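Local coordinates for minor capsid protein (Cafeteriavirus-dependent mavirus, PDB 6G42), which serves as the penton protein of the mavirus capsid, a single jelly-roll minor capsid protein that probably assembles as pentamers at the capsid vertices, at residues 131-136 with 140-145; 71-76 with 164-169; 278-281 with 285-288; 54-59 with 236-241. All blocks are in the same frame, centred on the assembly; numbering follows the deposited sequence.

Contact 1 of 4, residues 131-136 with 140-145; sequences PVFSFN and KKFEIT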
# COMPACT_ATOMS: atom_id res chain seq x y z
N PRO C 131 -21.18 -12.07 -32.90
CA PRO C 131 -20.60 -11.74 -31.59
C PRO C 131 -20.17 -10.27 -31.47
O PRO C 131 -19.76 -9.66 -32.46
CB PRO C 131 -19.40 -12.68 -31.48
CG PRO C 131 -19.01 -12.98 -32.88
CD PRO C 131 -20.27 -12.93 -33.69
N VAL C 132 -20.27 -9.73 -30.25
CA VAL C 132 -19.89 -8.33 -29.96
C VAL C 132 -18.66 -8.27 -29.04
O VAL C 132 -18.73 -8.65 -27.87
CB VAL C 132 -21.05 -7.55 -29.30
CG1 VAL C 132 -20.66 -6.09 -29.04
CG2 VAL C 132 -22.30 -7.61 -30.16
N PHE C 133 -17.54 -7.80 -29.59
CA PHE C 133 -16.35 -7.48 -28.81
C PHE C 133 -16.49 -6.03 -28.32
O PHE C 133 -16.86 -5.15 -29.10
CB PHE C 133 -15.10 -7.64 -29.68
CG PHE C 133 -13.80 -7.59 -28.90
CD1 PHE C 133 -13.15 -6.39 -28.69
CD2 PHE C 133 -13.23 -8.75 -28.40
CE1 PHE C 133 -11.96 -6.34 -27.97
CE2 PHE C 133 -12.04 -8.71 -27.69
CZ PHE C 133 -11.40 -7.50 -27.47
N SER C 134 -16.19 -5.80 -27.04
CA SER C 134 -16.32 -4.46 -26.45
C SER C 134 -15.37 -4.24 -25.28
O SER C 134 -14.71 -5.18 -24.81
CB SER C 134 -17.76 -4.21 -26.00
OG SER C 134 -18.08 -4.98 -24.85
N PHE C 135 -15.31 -3.00 -24.82
CA PHE C 135 -14.53 -2.60 -23.64
C PHE C 135 -15.46 -2.12 -22.54
O PHE C 135 -16.25 -1.21 -22.75
CB PHE C 135 -13.56 -1.48 -23.99
CG PHE C 135 -12.72 -1.03 -22.83
CD1 PHE C 135 -11.75 -1.87 -22.27
CD2 PHE C 135 -12.88 0.25 -22.28
CE1 PHE C 135 -10.98 -1.45 -21.20
CE2 PHE C 135 -12.11 0.68 -21.21
CZ PHE C 135 -11.15 -0.17 -20.67
N ASN C 136 -15.35 -2.74 -21.37
CA ASN C 136 -16.13 -2.34 -20.21
C ASN C 136 -15.43 -1.17 -19.48
O ASN C 136 -14.35 -1.36 -18.91
CB ASN C 136 -16.29 -3.54 -19.28
CG ASN C 136 -17.38 -3.35 -18.24
OD1 ASN C 136 -17.63 -2.25 -17.76
ND2 ASN C 136 -18.04 -4.45 -17.88
N LYS C 140 -12.47 -2.02 -16.60
CA LYS C 140 -11.24 -1.92 -17.41
C LYS C 140 -10.82 -3.23 -18.13
O LYS C 140 -9.64 -3.44 -18.46
CB LYS C 140 -10.08 -1.34 -16.59
CG LYS C 140 -10.29 0.12 -16.17
CD LYS C 140 -10.65 0.27 -14.70
CE LYS C 140 -9.43 0.11 -13.81
NZ LYS C 140 -9.76 0.31 -12.36
N LYS C 141 -11.80 -4.09 -18.40
CA LYS C 141 -11.60 -5.39 -19.03
C LYS C 141 -12.46 -5.48 -20.28
O LYS C 141 -13.57 -4.96 -20.31
CB LYS C 141 -12.02 -6.51 -18.08
CG LYS C 141 -11.12 -6.67 -16.87
CD LYS C 141 -11.80 -7.51 -15.80
CE LYS C 141 -10.83 -7.92 -14.71
NZ LYS C 141 -11.46 -8.87 -13.76
N PHE C 142 -11.93 -6.14 -21.31
CA PHE C 142 -12.67 -6.36 -22.55
C PHE C 142 -13.59 -7.56 -22.41
O PHE C 142 -13.24 -8.55 -21.74
CB PHE C 142 -11.71 -6.55 -23.72
CG PHE C 142 -10.95 -5.30 -24.09
CD1 PHE C 142 -9.79 -4.96 -23.42
CD2 PHE C 142 -11.41 -4.46 -25.11
CE1 PHE C 142 -9.09 -3.81 -23.75
CE2 PHE C 142 -10.72 -3.31 -25.44
CZ PHE C 142 -9.55 -2.98 -24.76
N GLU C 143 -14.76 -7.47 -23.04
CA GLU C 143 -15.81 -8.50 -22.95
C GLU C 143 -16.22 -8.98 -24.34
O GLU C 143 -16.21 -8.20 -25.30
CB GLU C 143 -17.04 -7.94 -22.24
CG GLU C 143 -16.79 -7.44 -20.83
CD GLU C 143 -18.06 -6.97 -20.16
OE1 GLU C 143 -18.81 -6.18 -20.77
OE2 GLU C 143 -18.31 -7.37 -19.01
N ILE C 144 -16.60 -10.25 -24.43
CA ILE C 144 -17.19 -10.83 -25.64
C ILE C 144 -18.60 -11.29 -25.28
O ILE C 144 -18.78 -12.09 -24.36
CB ILE C 144 -16.35 -12.02 -26.17
CG1 ILE C 144 -14.99 -11.52 -26.68
CG2 ILE C 144 -17.07 -12.74 -27.30
CD1 ILE C 144 -13.92 -12.59 -26.72
N THR C 145 -19.58 -10.76 -26.01
CA THR C 145 -20.99 -11.13 -25.84
C THR C 145 -21.42 -12.04 -26.99
O THR C 145 -21.10 -11.78 -28.16
CB THR C 145 -21.89 -9.88 -25.78
OG1 THR C 145 -21.46 -9.06 -24.69
CG2 THR C 145 -23.36 -10.26 -25.56
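Strands 132-136 and 141-145 run antiparallel, their directions 149° apart, and pair Val132 with Thr145 and Ser134 with Glu143 through reciprocal backbone hydrogen bonds, while Phe133 with Ile144 and Phe135 with Phe142 form the intervening non-hydrogen-bonded pairs. Thr145 N reaches Val132 O at 2.9 Å. The two strands form a beta hairpin whose faces differ in chemistry. On the face of Phe133, Phe135, Phe142 and Ile144, three aromatic rings gather. Phe135 sends CD1 over the centre of the Phe142 ring, 3.5 Å from Phe142 CZ, in an edge-to-face pair with planes 53° apart. The first torsion of Phe142, with CG beside its own backbone N (chi1 -69°), sets the ring between the two phenylalanines of the partner strand. Its other neighbour, Phe133, is nearly parallel to it but slid along, so the rings scarcely overlap and meet mainly through Phe133 CE1 and Phe142 CD2, 3.5 Å apart. Ile144 CG1 touches Phe133 CD2 at 3.7 Å. Helix 106-120 and strand 154-158 pack against these residues, with Phe133 on Ile113 and Phe158.

The opposite face, with Val132, Ser134, Asn136, Lys141, Glu143 and Thr145, is mainly polar. Asn136 ND2 donates to Glu143 OE2 at 3.1 Å; the acceptor lies close to the amide plane, whereas the donor sits well above the carboxylate plane. The hairpin thus has one buried, largely aromatic face and one partly exposed polar face, where the amide-carboxylate bond adds a diagonal tie from Asn136 to Glu143, the partner of Ser134.

Contact 2 of 4, residues 71-76 with 164-169; sequences HDYQVG and VDFNSF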
# COMPACT_ATOMS: atom_id res chain seq x y z
N HIS C 71 1.29 -3.35 -33.58
CA HIS C 71 0.50 -4.58 -33.44
C HIS C 71 0.00 -5.08 -34.80
O HIS C 71 -0.37 -4.29 -35.66
CB HIS C 71 -0.71 -4.34 -32.52
CG HIS C 71 -0.38 -3.60 -31.26
ND1 HIS C 71 -0.03 -4.24 -30.09
CD2 HIS C 71 -0.36 -2.28 -30.99
CE1 HIS C 71 0.20 -3.34 -29.15
NE2 HIS C 71 0.00 -2.14 -29.67
N ASP C 72 -0.01 -6.41 -34.97
CA ASP C 72 -0.53 -7.06 -36.18
C ASP C 72 -1.64 -8.04 -35.79
O ASP C 72 -1.43 -9.25 -35.74
CB ASP C 72 0.58 -7.81 -36.92
CG ASP C 72 1.68 -6.88 -37.43
OD1 ASP C 72 1.37 -5.82 -38.01
OD2 ASP C 72 2.87 -7.23 -37.25
N TYR C 73 -2.82 -7.49 -35.51
CA TYR C 73 -3.95 -8.30 -35.04
C TYR C 73 -4.69 -8.95 -36.21
O TYR C 73 -4.72 -8.41 -37.31
CB TYR C 73 -4.93 -7.46 -34.21
CG TYR C 73 -4.39 -6.90 -32.89
CD1 TYR C 73 -3.28 -7.46 -32.24
CD2 TYR C 73 -5.03 -5.82 -32.28
CE1 TYR C 73 -2.81 -6.94 -31.04
CE2 TYR C 73 -4.57 -5.29 -31.08
CZ TYR C 73 -3.46 -5.85 -30.47
OH TYR C 73 -3.00 -5.33 -29.28
N GLN C 74 -5.28 -10.12 -35.93
CA GLN C 74 -6.16 -10.83 -36.86
C GLN C 74 -7.20 -11.62 -36.07
O GLN C 74 -6.84 -12.38 -35.18
CB GLN C 74 -5.40 -11.83 -37.73
CG GLN C 74 -4.44 -11.24 -38.75
CD GLN C 74 -3.82 -12.29 -39.66
OE1 GLN C 74 -4.35 -13.40 -39.82
NE2 GLN C 74 -2.69 -11.95 -40.27
N VAL C 75 -8.47 -11.44 -36.42
CA VAL C 75 -9.55 -12.31 -35.90
C VAL C 75 -9.95 -13.33 -36.96
O VAL C 75 -9.54 -13.24 -38.12
CB VAL C 75 -10.79 -11.52 -35.41
CG1 VAL C 75 -10.43 -10.71 -34.17
CG2 VAL C 75 -11.39 -10.63 -36.49
N GLY C 76 -10.73 -14.32 -36.54
CA GLY C 76 -11.21 -15.37 -37.43
C GLY C 76 -12.39 -16.12 -36.85
O GLY C 76 -12.75 -15.92 -35.70
N VAL C 164 -1.62 -12.64 -27.06
CA VAL C 164 -0.74 -12.08 -26.04
C VAL C 164 -1.37 -10.86 -25.36
O VAL C 164 -1.44 -10.79 -24.13
CB VAL C 164 0.67 -11.76 -26.61
CG1 VAL C 164 1.55 -11.06 -25.57
CG2 VAL C 164 1.37 -13.04 -27.04
N ASP C 165 -1.83 -9.90 -26.16
CA ASP C 165 -2.37 -8.64 -25.62
C ASP C 165 -3.73 -8.77 -24.94
O ASP C 165 -4.10 -7.90 -24.15
CB ASP C 165 -2.38 -7.56 -26.69
CG ASP C 165 -0.98 -7.08 -27.07
OD1 ASP C 165 0.03 -7.56 -26.50
OD2 ASP C 165 -0.87 -6.21 -27.95
N PHE C 166 -4.48 -9.83 -25.24
CA PHE C 166 -5.73 -10.15 -24.52
C PHE C 166 -5.64 -11.55 -23.89
O PHE C 166 -6.57 -12.36 -23.99
CB PHE C 166 -6.93 -10.01 -25.46
CG PHE C 166 -7.03 -8.66 -26.12
CD1 PHE C 166 -6.37 -8.40 -27.32
CD2 PHE C 166 -7.75 -7.63 -25.53
CE1 PHE C 166 -6.45 -7.16 -27.92
CE2 PHE C 166 -7.84 -6.39 -26.14
CZ PHE C 166 -7.18 -6.15 -27.33
N ASN C 167 -4.52 -11.79 -23.21
CA ASN C 167 -4.14 -13.10 -22.64
C ASN C 167 -5.05 -13.67 -21.55
O ASN C 167 -5.12 -14.89 -21.38
CB ASN C 167 -2.71 -13.04 -22.10
CG ASN C 167 -2.52 -11.99 -21.02
OD1 ASN C 167 -2.85 -12.21 -19.86
ND2 ASN C 167 -1.96 -10.84 -21.40
N SER C 168 -5.72 -12.80 -20.80
CA SER C 168 -6.58 -13.22 -19.68
C SER C 168 -7.93 -13.90 -20.07
O SER C 168 -8.67 -14.31 -19.18
CB SER C 168 -6.81 -12.04 -18.75
OG SER C 168 -7.18 -10.88 -19.48
N PHE C 169 -8.24 -13.99 -21.36
CA PHE C 169 -9.28 -14.91 -21.85
C PHE C 169 -8.75 -16.35 -21.79
O PHE C 169 -7.54 -16.58 -21.72
CB PHE C 169 -9.67 -14.59 -23.30
CG PHE C 169 -10.48 -13.32 -23.46
CD1 PHE C 169 -11.79 -13.26 -23.00
CD2 PHE C 169 -9.93 -12.20 -24.09
CE1 PHE C 169 -12.54 -12.09 -23.15
CE2 PHE C 169 -10.67 -11.04 -24.23
CZ PHE C 169 -11.97 -10.98 -23.76
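Tyr73 and Asp165 join the approach to strand 74-79 to the C-terminal end of helix 160-165, just where a type I beta turn from Phe166 to Phe169 carries the chain onward from the helix. The contact lies beside an antiparallel sheet that includes strands 74-79 and 154-158, in a region between strands 49-62 and 201-207 that probably forms an insertion in the jelly-roll. The phenol hydroxyl Tyr73 OH donates to the anti lone pair of Asp165 OD2, the one turned away from the other carboxylate oxygen, at 2.7 Å. OD2 lies at the edge of the phenol ring, near its plane, and the carboxylate is turned almost at a right angle to that ring. Asp165 has a second partner: its OD1 makes a salt bridge with Lys60 of a neighbouring subunit, which ties this interior bond to the subunit interface and would probably favour the charged form of the carboxylate.

Phe166, the first residue to leave helical geometry, closes the apolar side of the contact. Its ring turns an edge toward the face of Tyr73 in an offset T-shaped pair, centroids 6.0 Å apart and planes at 65°. With CG beside the backbone N (chi1 -55°), the ring swings back toward Tyr73, and it also meets Phe142 edge-to-face. Ile113 of helix 106-120 packs on it too. The nearest atoms of the pair are Tyr73 CE2 and Phe166 CE1, at 4.1 Å.

Contact 3 of 4, residues 278-281 with 285-288; sequences TIYD and EKHP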
# COMPACT_ATOMS: atom_id res chain seq x y z
N THR C 278 10.48 14.46 -22.81
CA THR C 278 10.40 13.59 -23.97
C THR C 278 9.80 12.25 -23.56
O THR C 278 10.14 11.72 -22.51
CB THR C 278 11.81 13.33 -24.54
OG1 THR C 278 12.54 14.55 -24.63
CG2 THR C 278 11.72 12.70 -25.91
N ILE C 279 8.93 11.72 -24.42
CA ILE C 279 8.27 10.45 -24.19
C ILE C 279 8.95 9.41 -25.07
O ILE C 279 9.07 9.62 -26.28
CB ILE C 279 6.76 10.52 -24.56
CG1 ILE C 279 6.06 11.65 -23.80
CG2 ILE C 279 6.06 9.20 -24.24
CD1 ILE C 279 4.76 12.10 -24.43
N TYR C 280 9.36 8.29 -24.48
CA TYR C 280 9.84 7.11 -25.22
C TYR C 280 8.75 6.05 -25.28
O TYR C 280 8.23 5.66 -24.24
CB TYR C 280 11.09 6.52 -24.56
CG TYR C 280 12.34 7.28 -24.89
CD1 TYR C 280 12.65 8.47 -24.24
CD2 TYR C 280 13.21 6.83 -25.88
CE1 TYR C 280 13.79 9.19 -24.55
CE2 TYR C 280 14.36 7.53 -26.20
CZ TYR C 280 14.65 8.71 -25.54
OH TYR C 280 15.79 9.41 -25.86
N ASP C 281 8.43 5.58 -26.48
CA ASP C 281 7.52 4.44 -26.64
C ASP C 281 8.28 3.11 -26.48
O ASP C 281 9.51 3.10 -26.42
CB ASP C 281 6.81 4.49 -28.00
CG ASP C 281 5.73 5.57 -28.09
OD1 ASP C 281 5.62 6.41 -27.17
OD2 ASP C 281 4.98 5.59 -29.09
N GLU C 285 10.83 4.64 -30.25
CA GLU C 285 10.61 5.84 -31.06
C GLU C 285 10.39 7.02 -30.12
O GLU C 285 9.53 6.97 -29.26
CB GLU C 285 9.39 5.68 -31.97
CG GLU C 285 9.20 6.84 -32.95
CD GLU C 285 8.18 6.54 -34.04
OE1 GLU C 285 7.26 5.73 -33.82
OE2 GLU C 285 8.30 7.15 -35.13
N LYS C 286 11.17 8.07 -30.32
CA LYS C 286 11.15 9.24 -29.45
C LYS C 286 10.13 10.28 -29.95
O LYS C 286 10.05 10.53 -31.16
CB LYS C 286 12.55 9.84 -29.42
CG LYS C 286 12.77 10.83 -28.30
CD LYS C 286 14.23 11.25 -28.18
CE LYS C 286 14.60 12.33 -29.19
NZ LYS C 286 15.95 12.90 -28.90
N HIS C 287 9.35 10.87 -29.04
CA HIS C 287 8.49 12.02 -29.38
C HIS C 287 8.27 12.93 -28.16
O HIS C 287 8.24 12.43 -27.04
CB HIS C 287 7.15 11.57 -29.98
CG HIS C 287 6.33 10.71 -29.08
ND1 HIS C 287 5.16 11.15 -28.49
CD2 HIS C 287 6.50 9.43 -28.66
CE1 HIS C 287 4.65 10.19 -27.75
NE2 HIS C 287 5.44 9.13 -27.83
N PRO C 288 8.12 14.25 -28.38
CA PRO C 288 8.11 15.17 -27.24
C PRO C 288 6.77 15.23 -26.50
O PRO C 288 5.71 14.97 -27.09
CB PRO C 288 8.42 16.54 -27.88
CG PRO C 288 8.02 16.41 -29.31
CD PRO C 288 7.77 14.95 -29.63
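His287 and Asp281 face each other across the strands through an imidazole-carboxylate hydrogen bond: His287 NE2 donates to Asp281 OD1 at 2.8 Å. The oxygen lies nearly in the plane of the imidazole, at its edge, yet the nitrogen approaches from above the carboxylate plane, 41° out of it, and the two flat groups stand almost perpendicular. Placing CG between its backbone N and carbonyl carbon (chi1 61°) brings the histidine ring over toward the partner strand. There Ile279 lies against one imidazole face, its CB 4.0 Å from the ring centroid in a CH-pi contact.

The other carboxylate oxygen, Asp281 OD2, is engaged by Tyr102 OH and by a salt bridge with Lys67, which also pairs with Glu285 OE1. One lysine thus bridges two acidic side chains and would be expected to offset their mutual repulsion; it probably also helps to keep Asp281 ionised as an acceptor for His287.

On the face of Thr278, Tyr280 and Lys286, the aliphatic chain of Lys286 packs against a phenol ring and a methyl group. It runs alongside Tyr280, pointing the same way, and lays CG over one phenol face, toward the rim, 4.2 Å from the ring centroid. The same methylene touches Thr278 CG2.

Reciprocal backbone bonds join Ile279 and His287, with Ile279 N to His287 O at 2.8 Å; toward the turn, Asp281 N reaches Glu285 O at 3.3 Å in an almost straight bond. Three intervening residues close this beta hairpin, which adds the short strand 286-288 alongside strand 272-281 in a sheet of the jelly-roll domain.

Contact 4 of 4, residues 54-59 with 236-241; sequences EEFHLH and TNYKYL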
# COMPACT_ATOMS: atom_id res chain seq x y z
N GLU C 54 14.76 16.02 -7.99
CA GLU C 54 14.00 15.75 -6.77
C GLU C 54 12.51 15.49 -7.06
O GLU C 54 11.93 14.52 -6.57
CB GLU C 54 14.16 16.93 -5.79
CG GLU C 54 13.41 16.82 -4.46
CD GLU C 54 13.99 15.80 -3.49
OE1 GLU C 54 15.10 15.26 -3.76
OE2 GLU C 54 13.34 15.54 -2.45
N GLU C 55 11.90 16.36 -7.85
CA GLU C 55 10.45 16.33 -8.05
C GLU C 55 10.03 17.02 -9.34
O GLU C 55 10.60 18.04 -9.73
CB GLU C 55 9.79 16.99 -6.82
CG GLU C 55 8.35 17.49 -6.96
CD GLU C 55 7.80 18.04 -5.64
OE1 GLU C 55 8.59 18.59 -4.84
OE2 GLU C 55 6.57 17.95 -5.42
N PHE C 56 9.05 16.43 -10.02
CA PHE C 56 8.31 17.13 -11.08
C PHE C 56 6.81 16.84 -11.02
O PHE C 56 6.37 15.91 -10.33
CB PHE C 56 8.91 16.88 -12.48
CG PHE C 56 8.73 15.48 -13.02
CD1 PHE C 56 7.52 15.08 -13.59
CD2 PHE C 56 9.80 14.59 -13.03
CE1 PHE C 56 7.37 13.80 -14.10
CE2 PHE C 56 9.65 13.32 -13.55
CZ PHE C 56 8.44 12.92 -14.09
N HIS C 57 6.05 17.66 -11.73
CA HIS C 57 4.59 17.51 -11.83
C HIS C 57 4.11 17.92 -13.23
O HIS C 57 4.27 19.06 -13.63
CB HIS C 57 3.91 18.34 -10.75
CG HIS C 57 2.46 18.02 -10.53
ND1 HIS C 57 1.88 16.83 -10.91
CD2 HIS C 57 1.48 18.73 -9.93
CE1 HIS C 57 0.60 16.83 -10.56
NE2 HIS C 57 0.34 17.98 -9.97
N LEU C 58 3.56 16.96 -13.97
CA LEU C 58 3.03 17.20 -15.31
C LEU C 58 1.52 17.32 -15.18
O LEU C 58 0.78 16.35 -15.33
CB LEU C 58 3.43 16.07 -16.27
CG LEU C 58 4.87 15.56 -16.17
CD1 LEU C 58 5.10 14.43 -17.16
CD2 LEU C 58 5.90 16.66 -16.37
N HIS C 59 1.07 18.54 -14.86
CA HIS C 59 -0.32 18.76 -14.49
C HIS C 59 -1.20 19.19 -15.65
O HIS C 59 -1.02 20.27 -16.21
CB HIS C 59 -0.38 19.81 -13.39
CG HIS C 59 -1.70 19.89 -12.71
ND1 HIS C 59 -2.39 18.77 -12.30
CD2 HIS C 59 -2.45 20.95 -12.35
CE1 HIS C 59 -3.51 19.14 -11.72
NE2 HIS C 59 -3.57 20.46 -11.73
N THR C 236 16.42 12.34 -15.72
CA THR C 236 15.65 11.35 -14.96
C THR C 236 14.84 10.47 -15.92
O THR C 236 14.55 10.88 -17.05
CB THR C 236 14.74 12.00 -13.87
OG1 THR C 236 14.22 10.99 -12.99
CG2 THR C 236 13.58 12.79 -14.49
N ASN C 237 14.50 9.27 -15.45
CA ASN C 237 13.69 8.30 -16.18
C ASN C 237 12.48 7.97 -15.34
O ASN C 237 12.60 7.23 -14.36
CB ASN C 237 14.46 6.99 -16.37
CG ASN C 237 15.42 7.03 -17.52
OD1 ASN C 237 16.16 8.00 -17.69
ND2 ASN C 237 15.44 5.96 -18.31
N TYR C 238 11.33 8.50 -15.71
CA TYR C 238 10.07 8.14 -15.07
C TYR C 238 9.46 7.00 -15.87
O TYR C 238 9.16 7.18 -17.04
CB TYR C 238 9.12 9.33 -15.01
CG TYR C 238 7.79 9.03 -14.38
CD1 TYR C 238 7.62 9.10 -13.00
CD2 TYR C 238 6.69 8.67 -15.15
CE1 TYR C 238 6.40 8.83 -12.41
CE2 TYR C 238 5.47 8.39 -14.57
CZ TYR C 238 5.32 8.47 -13.20
OH TYR C 238 4.11 8.20 -12.62
N LYS C 239 9.28 5.85 -15.24
CA LYS C 239 8.54 4.75 -15.84
C LYS C 239 7.05 5.05 -15.77
O LYS C 239 6.54 5.38 -14.70
CB LYS C 239 8.82 3.44 -15.10
CG LYS C 239 8.23 2.20 -15.76
CD LYS C 239 8.98 1.86 -17.04
CE LYS C 239 8.27 0.82 -17.87
NZ LYS C 239 8.95 0.73 -19.19
N TYR C 240 6.37 4.93 -16.90
CA TYR C 240 4.93 5.16 -16.97
C TYR C 240 4.15 3.84 -17.01
O TYR C 240 4.60 2.86 -17.60
CB TYR C 240 4.59 6.02 -18.19
CG TYR C 240 3.13 6.37 -18.29
CD1 TYR C 240 2.57 7.35 -17.48
CD2 TYR C 240 2.29 5.70 -19.19
CE1 TYR C 240 1.22 7.67 -17.56
CE2 TYR C 240 0.95 6.00 -19.27
CZ TYR C 240 0.41 6.98 -18.46
OH TYR C 240 -0.93 7.27 -18.56
N LEU C 241 3.00 3.84 -16.35
CA LEU C 241 2.07 2.71 -16.36
C LEU C 241 0.64 3.23 -16.59
O LEU C 241 0.21 4.17 -15.92
CB LEU C 241 2.13 1.96 -15.03
CG LEU C 241 3.51 1.42 -14.62
CD1 LEU C 241 3.50 1.01 -13.16
CD2 LEU C 241 3.93 0.26 -15.50
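Phe56 points its ring edge-on at the face of Tyr238, an offset T-shaped pair with centroids 5.8 Å apart and planes at 71°. The leading atom is Phe56 CZ, which comes to 3.8 Å from Tyr238 CB; that methylene lies near the plane of the phenylalanine ring, so the ring strikes the root of the tyrosine side chain more than its hydroxyl end. Tyr238 holds CG anti to its backbone N (chi1 179°), which runs the phenol past the end of Phe56 instead of straight at it. Beside this pair, Thr236 adds its methyl group, Thr236 CG2 lying 4.1 Å from Phe56 CE2. Alternate residues of strand 236-239 therefore meet one ring, and Phe56 has the largest share of the buried surface.

No hydrogen bond crosses the contact, and the nearest alpha carbons, Phe56 CA and Tyr238 CA, are 10.0 Å apart. Such spacing, bridged by side chains alone, is that of two beta sheets packed face to face: strand 49-62 belongs to one sheet and strand 236-239 to the other, as expected for the sandwich of a single jelly-roll. Phe56 also meets the ring of Phe253 in the adjacent strand 248-264 of its own sheet; from the facing sheet Tyr238 rests on Ile251 of that strand.

Glu55, His57 and His59, alternating with Phe56 and Leu58, turn to the outer side and meet a neighbouring subunit. Glu55 OE2 is hydrogen-bonded to His203 NE2 of that subunit, and His57 NE2 to its Tyr282 OH, while His59 stacks on the same Tyr282 ring.

How the contacts relate
The four contacts fall into two groups along the elongated chain. Contacts 1 and 2 touch directly: Phe142 CD1 lies 3.6 Å from Phe166 CE2, and Phe133 also reaches the Phe166 ring, so the aromatic cluster of the 131-145 hairpin continues into the turn after helix 160-165. Their centres are 13 Å apart. Contacts 3 and 4 occupy the jelly-roll, with centres 14 Å apart and nearest atoms about 7 Å apart; strands 272-281 and 236-239 belong to one sheet. Between the groups, contacts 2 and 3 come within about 9 Å at their nearest atoms. Contacts 2 and 4, centres 31 Å apart, both border the second subunit.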